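Local coordinates for CRISPR-associated protein, Cse2 family (PDB 4H79) that probably serves as the Cse2 (CasB) subunit of a CRISPR Cascade complex, where it is thought to bind nucleic acid, at residues E82-S87 and Q173-R178; H89-L94 and L169-L174. All coordinates share one frame; numbering follows the deposited sequence.

How the contacts relate
Contact 1 (82-87 with 173-178) and contact 2 (89-94 with 169-174) are two levels of one interface between helix 80-99 and helix 167-176. The segments of contact 2 run closer to antiparallel than parallel. In contact 1 the early part of helix 80-99 meets the late part of helix 167-176; in contact 2 residues farther along the first meet residues nearer the start of the second. The centres of the contacts lie about 8 Å apart. They share L174, which turns its CB to contact 1 and its CD1 to both. S87 CB also lies 3.9 Å from A171 O, which joins the two levels by packing. The centre of contact 2 is about 3 Å from the centre of the chain, that of contact 1 about 11 Å.

Contact 1 of 2, residues E82-S87 and Q173-R178; sequences EVAENS and QLYQFR
S87 and L174 bring the two backbones to 5.3 Å between their CA atoms, where helix 80-99 meets segment 173-178. S87 CB packs on L174 CB at 3.7 Å. With OG anti to its own carbonyl carbon (chi1 -59°), the hydroxyl turns back along its helix and bonds to V83 O at 2.8 Å, from above the carbonyl plane. V83 O also takes the S87 backbone N-H, so two donors grip it. The same OG lies 3.2 Å from Y175 N, but the angle is too poor for a bond. An alanine here would probably leave V83 O with one donor fewer and open a small gap beside the Y175 backbone. This is helix-helix packing within the all-helical Cse2 fold. The Y175 ring reaches A84, with CE1 3.7 Å from A84 CB. V83 CG1 comes to the ring edge, 4.0 Å from Y175 CD1, and the two side chains cross at about a right angle. V83 CG1 also approaches R178 CG, though the closeness is doubtful. Within segment 173-178, Y175 CZ lies 3.4 Å above the R178 guanidinium plane, over its centre. R178 NH1 forms a salt bridge with D80, and V17 of helix 16-33 touches Y175.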
loop_
_atom_site.group_PDB
_atom_site.type_symbol
_atom_site.label_atom_id
_atom_site.label_comp_id
_atom_site.label_asym_id
_atom_site.label_seq_id
_atom_site.Cartn_x
_atom_site.Cartn_y
_atom_site.Cartn_z
ATOM N N GLU A 82 2.954 -9.833 -13.991
ATOM C CA GLU A 82 3.965 -9.994 -12.931
ATOM C C GLU A 82 4.059 -8.746 -12.074
ATOM O O GLU A 82 4.324 -8.851 -10.863
ATOM C CB GLU A 82 5.340 -10.199 -13.553
ATOM C CG GLU A 82 6.275 -11.208 -12.899
ATOM C CD GLU A 82 7.220 -11.852 -13.923
ATOM O OE1 GLU A 82 7.086 -11.574 -15.144
ATOM O OE2 GLU A 82 8.093 -12.649 -13.512
ATOM N N VAL A 83 3.937 -7.573 -12.719
ATOM C CA VAL A 83 4.018 -6.295 -12.019
ATOM C C VAL A 83 2.754 -6.140 -11.150
ATOM O O VAL A 83 2.849 -5.741 -10.003
ATOM C CB VAL A 83 4.229 -5.100 -12.966
ATOM C CG1 VAL A 83 4.112 -3.796 -12.201
ATOM C CG2 VAL A 83 5.609 -5.191 -13.644
ATOM N N ALA A 84 1.579 -6.467 -11.696
ATOM C CA ALA A 84 0.322 -6.408 -10.934
ATOM C C ALA A 84 0.345 -7.332 -9.732
ATOM O O ALA A 84 -0.094 -6.943 -8.639
ATOM C CB ALA A 84 -0.844 -6.763 -11.833
ATOM N N GLU A 85 0.852 -8.560 -9.925
ATOM C CA GLU A 85 0.997 -9.511 -8.798
ATOM C C GLU A 85 1.969 -8.970 -7.743
ATOM O O GLU A 85 1.706 -9.008 -6.517
ATOM C CB GLU A 85 1.516 -10.846 -9.296
ATOM C CG GLU A 85 0.524 -11.660 -10.084
ATOM C CD GLU A 85 1.127 -12.963 -10.592
ATOM O OE1 GLU A 85 2.366 -13.103 -10.738
ATOM O OE2 GLU A 85 0.356 -13.887 -10.878
ATOM N N ASN A 86 3.103 -8.456 -8.214
ATOM C CA ASN A 86 4.048 -7.814 -7.307
ATOM C C ASN A 86 3.487 -6.575 -6.554
ATOM O O ASN A 86 3.727 -6.375 -5.335
ATOM C CB ASN A 86 5.347 -7.487 -8.051
ATOM C CG ASN A 86 6.479 -7.155 -7.094
ATOM O OD1 ASN A 86 6.594 -7.720 -5.971
ATOM N ND2 ASN A 86 7.307 -6.211 -7.504
ATOM N N SER A 87 2.715 -5.762 -7.257
ATOM C CA SER A 87 2.052 -4.613 -6.638
ATOM C C SER A 87 1.090 -5.030 -5.546
ATOM O O SER A 87 1.081 -4.394 -4.485
ATOM C CB SER A 87 1.334 -3.765 -7.685
ATOM O OG SER A 87 2.269 -3.308 -8.663
ATOM N N GLN A 173 -1.613 2.418 -7.612
ATOM C CA GLN A 173 -0.528 3.377 -7.865
ATOM C C GLN A 173 0.796 2.607 -7.999
ATOM O O GLN A 173 1.610 2.931 -8.900
ATOM C CB GLN A 173 -0.449 4.424 -6.711
ATOM C CG GLN A 173 -1.636 5.359 -6.707
ATOM C CD GLN A 173 -1.585 6.342 -5.613
ATOM O OE1 GLN A 173 -1.049 6.065 -4.514
ATOM N NE2 GLN A 173 -2.137 7.525 -5.873
ATOM N N LEU A 174 0.990 1.578 -7.139
ATOM C CA LEU A 174 2.117 0.671 -7.272
ATOM C C LEU A 174 2.177 0.083 -8.722
ATOM O O LEU A 174 3.234 0.121 -9.364
ATOM C CB LEU A 174 2.070 -0.448 -6.233
ATOM C CG LEU A 174 2.537 -0.026 -4.820
ATOM C CD1 LEU A 174 2.151 -0.998 -3.717
ATOM C CD2 LEU A 174 4.055 0.115 -4.765
ATOM N N TYR A 175 1.048 -0.451 -9.224
ATOM C CA TYR A 175 0.951 -0.958 -10.593
ATOM C C TYR A 175 1.222 0.169 -11.608
ATOM O O TYR A 175 2.027 0.005 -12.523
ATOM C CB TYR A 175 -0.434 -1.656 -10.813
ATOM C CG TYR A 175 -0.682 -2.236 -12.129
ATOM C CD1 TYR A 175 0.203 -3.168 -12.665
ATOM C CD2 TYR A 175 -1.855 -1.912 -12.888
ATOM C CE1 TYR A 175 -0.034 -3.746 -13.907
ATOM C CE2 TYR A 175 -2.064 -2.483 -14.118
ATOM C CZ TYR A 175 -1.166 -3.415 -14.586
ATOM O OH TYR A 175 -1.364 -3.962 -15.753
ATOM N N GLN A 176 0.617 1.340 -11.397
ATOM C CA GLN A 176 0.771 2.478 -12.314
ATOM C C GLN A 176 2.232 2.916 -12.471
ATOM O O GLN A 176 2.594 3.469 -13.492
ATOM C CB GLN A 176 -0.106 3.664 -11.865
ATOM C CG GLN A 176 -0.144 4.830 -12.815
ATOM C CD GLN A 176 -1.130 5.879 -12.383
ATOM O OE1 GLN A 176 -1.635 5.832 -11.246
ATOM N NE2 GLN A 176 -1.397 6.844 -13.265
ATOM N N PHE A 177 3.050 2.636 -11.461
ATOM C CA PHE A 177 4.465 2.990 -11.442
ATOM C C PHE A 177 5.302 2.331 -12.545
ATOM O O PHE A 177 6.446 2.737 -12.744
ATOM C CB PHE A 177 5.058 2.616 -10.075
ATOM C CG PHE A 177 5.813 3.723 -9.436
ATOM C CD1 PHE A 177 7.195 3.732 -9.485
ATOM C CD2 PHE A 177 5.149 4.772 -8.820
ATOM C CE1 PHE A 177 7.898 4.765 -8.931
ATOM C CE2 PHE A 177 5.847 5.845 -8.279
ATOM C CZ PHE A 177 7.227 5.830 -8.332
ATOM N N ARG A 178 4.767 1.351 -13.275
ATOM C CA ARG A 178 5.638 0.534 -14.177
ATOM C C ARG A 178 6.187 1.307 -15.321
ATOM O O ARG A 178 7.159 0.834 -15.925
ATOM C CB ARG A 178 4.937 -0.595 -14.916
ATOM C CG ARG A 178 3.685 -1.126 -14.383
ATOM C CD ARG A 178 2.836 -1.586 -15.556
ATOM N NE ARG A 178 1.537 -0.955 -15.366
ATOM C CZ ARG A 178 0.605 -0.941 -16.284
ATOM N NH1 ARG A 178 0.875 -1.493 -17.382
ATOM N NH2 ARG A 178 -0.554 -0.344 -16.091
#

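Contact 2 of 2, residues H89-L94 and L169-L174; sequences HIALTL and LLADQL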
loop_
_atom_site.group_PDB
_atom_site.type_symbol
_atom_site.label_atom_id
_atom_site.label_comp_id
_atom_site.label_asym_id
_atom_site.label_seq_id
_atom_site.Cartn_x
_atom_site.Cartn_y
_atom_site.Cartn_z
ATOM N N HIS A 89 1.243 -7.874 -3.931
ATOM C CA HIS A 89 2.107 -8.458 -2.869
ATOM C C HIS A 89 2.712 -7.371 -1.966
ATOM O O HIS A 89 2.700 -7.478 -0.679
ATOM C CB HIS A 89 3.230 -9.263 -3.558
ATOM C CG HIS A 89 4.189 -9.898 -2.587
ATOM N ND1 HIS A 89 3.788 -10.345 -1.375
ATOM C CD2 HIS A 89 5.553 -10.144 -2.666
ATOM C CE1 HIS A 89 4.828 -10.861 -0.715
ATOM N NE2 HIS A 89 5.914 -10.748 -1.504
ATOM N N ILE A 90 3.249 -6.300 -2.591
ATOM C CA ILE A 90 3.809 -5.180 -1.789
ATOM C C ILE A 90 2.711 -4.519 -0.915
ATOM O O ILE A 90 2.932 -4.239 0.290
ATOM C CB ILE A 90 4.493 -4.104 -2.700
ATOM C CG1 ILE A 90 5.684 -4.737 -3.436
ATOM C CG2 ILE A 90 4.903 -2.871 -1.883
ATOM C CD1 ILE A 90 6.206 -3.914 -4.630
ATOM N N ALA A 91 1.546 -4.249 -1.540
ATOM C CA ALA A 91 0.477 -3.583 -0.785
ATOM C C ALA A 91 0.058 -4.410 0.426
ATOM O O ALA A 91 -0.146 -3.839 1.532
ATOM C CB ALA A 91 -0.726 -3.288 -1.681
ATOM N N LEU A 92 -0.178 -5.716 0.225
ATOM C CA LEU A 92 -0.593 -6.606 1.344
ATOM C C LEU A 92 0.456 -6.678 2.420
ATOM O O LEU A 92 0.108 -6.688 3.625
ATOM C CB LEU A 92 -0.860 -8.037 0.842
ATOM C CG LEU A 92 -2.341 -8.359 0.564
ATOM C CD1 LEU A 92 -3.197 -8.364 1.833
ATOM C CD2 LEU A 92 -2.912 -7.385 -0.359
ATOM N N THR A 93 1.733 -6.732 2.002
ATOM C CA THR A 93 2.867 -6.809 3.028
ATOM C C THR A 93 2.902 -5.521 3.801
ATOM O O THR A 93 3.049 -5.512 5.050
ATOM C CB THR A 93 4.210 -6.999 2.272
ATOM O OG1 THR A 93 4.116 -8.251 1.545
ATOM C CG2 THR A 93 5.390 -7.072 3.261
ATOM N N LEU A 94 2.798 -4.366 3.093
ATOM C CA LEU A 94 2.763 -3.066 3.808
ATOM C C LEU A 94 1.570 -3.014 4.777
ATOM O O LEU A 94 1.694 -2.557 5.931
ATOM C CB LEU A 94 2.686 -1.856 2.820
ATOM C CG LEU A 94 3.953 -1.661 1.967
ATOM C CD1 LEU A 94 3.700 -0.625 0.904
ATOM C CD2 LEU A 94 5.140 -1.215 2.889
ATOM N N LEU A 169 -6.237 1.898 -3.305
ATOM C CA LEU A 169 -5.634 2.985 -4.084
ATOM C C LEU A 169 -4.116 2.805 -4.215
ATOM O O LEU A 169 -3.544 2.940 -5.321
ATOM C CB LEU A 169 -5.967 4.351 -3.509
ATOM C CG LEU A 169 -5.339 5.585 -4.175
ATOM C CD1 LEU A 169 -5.624 5.672 -5.720
ATOM C CD2 LEU A 169 -5.758 6.889 -3.454
ATOM N N LEU A 170 -3.471 2.441 -3.088
ATOM C CA LEU A 170 -2.020 2.297 -3.132
ATOM C C LEU A 170 -1.579 1.193 -4.119
ATOM O O LEU A 170 -0.588 1.381 -4.862
ATOM C CB LEU A 170 -1.479 2.015 -1.745
ATOM C CG LEU A 170 0.039 2.074 -1.622
ATOM C CD1 LEU A 170 0.550 3.508 -1.817
ATOM C CD2 LEU A 170 0.480 1.423 -0.270
ATOM N N ALA A 171 -2.325 0.059 -4.134
ATOM C CA ALA A 171 -2.022 -1.036 -5.038
ATOM C C ALA A 171 -2.112 -0.551 -6.484
ATOM O O ALA A 171 -1.216 -0.855 -7.327
ATOM C CB ALA A 171 -2.956 -2.246 -4.791
ATOM N N ASP A 172 -3.173 0.201 -6.805
ATOM C CA ASP A 172 -3.286 0.786 -8.148
ATOM C C ASP A 172 -2.072 1.607 -8.554
ATOM O O ASP A 172 -1.572 1.493 -9.704
ATOM C CB ASP A 172 -4.539 1.632 -8.299
ATOM C CG ASP A 172 -5.754 0.780 -8.701
ATOM O OD1 ASP A 172 -5.618 -0.435 -9.046
ATOM O OD2 ASP A 172 -6.860 1.332 -8.670
ATOM N N GLN A 173 -1.613 2.418 -7.612
ATOM C CA GLN A 173 -0.528 3.377 -7.865
ATOM C C GLN A 173 0.796 2.607 -7.999
ATOM O O GLN A 173 1.610 2.931 -8.900
ATOM C CB GLN A 173 -0.449 4.424 -6.711
ATOM C CG GLN A 173 -1.636 5.359 -6.707
ATOM C CD GLN A 173 -1.585 6.342 -5.613
ATOM O OE1 GLN A 173 -1.049 6.065 -4.514
ATOM N NE2 GLN A 173 -2.137 7.525 -5.873
ATOM N N LEU A 174 0.990 1.578 -7.139
ATOM C CA LEU A 174 2.117 0.671 -7.272
ATOM C C LEU A 174 2.177 0.083 -8.722
ATOM O O LEU A 174 3.234 0.121 -9.364
ATOM C CB LEU A 174 2.070 -0.448 -6.233
ATOM C CG LEU A 174 2.537 -0.026 -4.820
ATOM C CD1 LEU A 174 2.151 -0.998 -3.717
ATOM C CD2 LEU A 174 4.055 0.115 -4.765
#
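A91 and A171 come together where helix 89-94 passes helix 169-174, their CB atoms 4.0 Å apart. The A91 CB points at the facing helix, that of A171 off to one side. Their CA atoms are 5.6 Å apart, the nearest pair of the two segments. The short helix axes approach to 9.2 Å and run closer to antiparallel than parallel, with 142° between their directions. With only a CB on each residue, the two backbones can come this close. Followed outward, L174 CB starts toward the facing helix. CG is anti to the carbonyl carbon (chi1 -78°), beside the backbone N. CD1 is anti to CA (chi2 164°), which carries it to I90 and A91. CD1 comes 3.8 Å from I90 CG2 and touches I90 CB too. It also lies 4.0 Å from A91 N and a little farther from A91 CB. One methyl thus rests against two successive residues of the facing helix. I90 offers CG2 because that branch is anti to its backbone N, and the two side chains meet at a slant. Farther along helix 89-94, L94 and L170 meet methyl to methyl. L94 CD1 is 4.0 Å from L170 CD2, and these side chains cross at about a right angle. All the touching residues are buried, and the side-chain contacts between the helices are apolar. Within helix 89-94, H89 O accepts both T93 N and T93 OG1, which come from opposite faces of its plane. The contact is part of the core of the helical bundle. Helix 144-160 packs against I90 through A148, against L94 through L151, and against L174 through L147 and L151. Helix 16-33 meets A171 through V21. The chain has no strands; L165 of a loop touches L170.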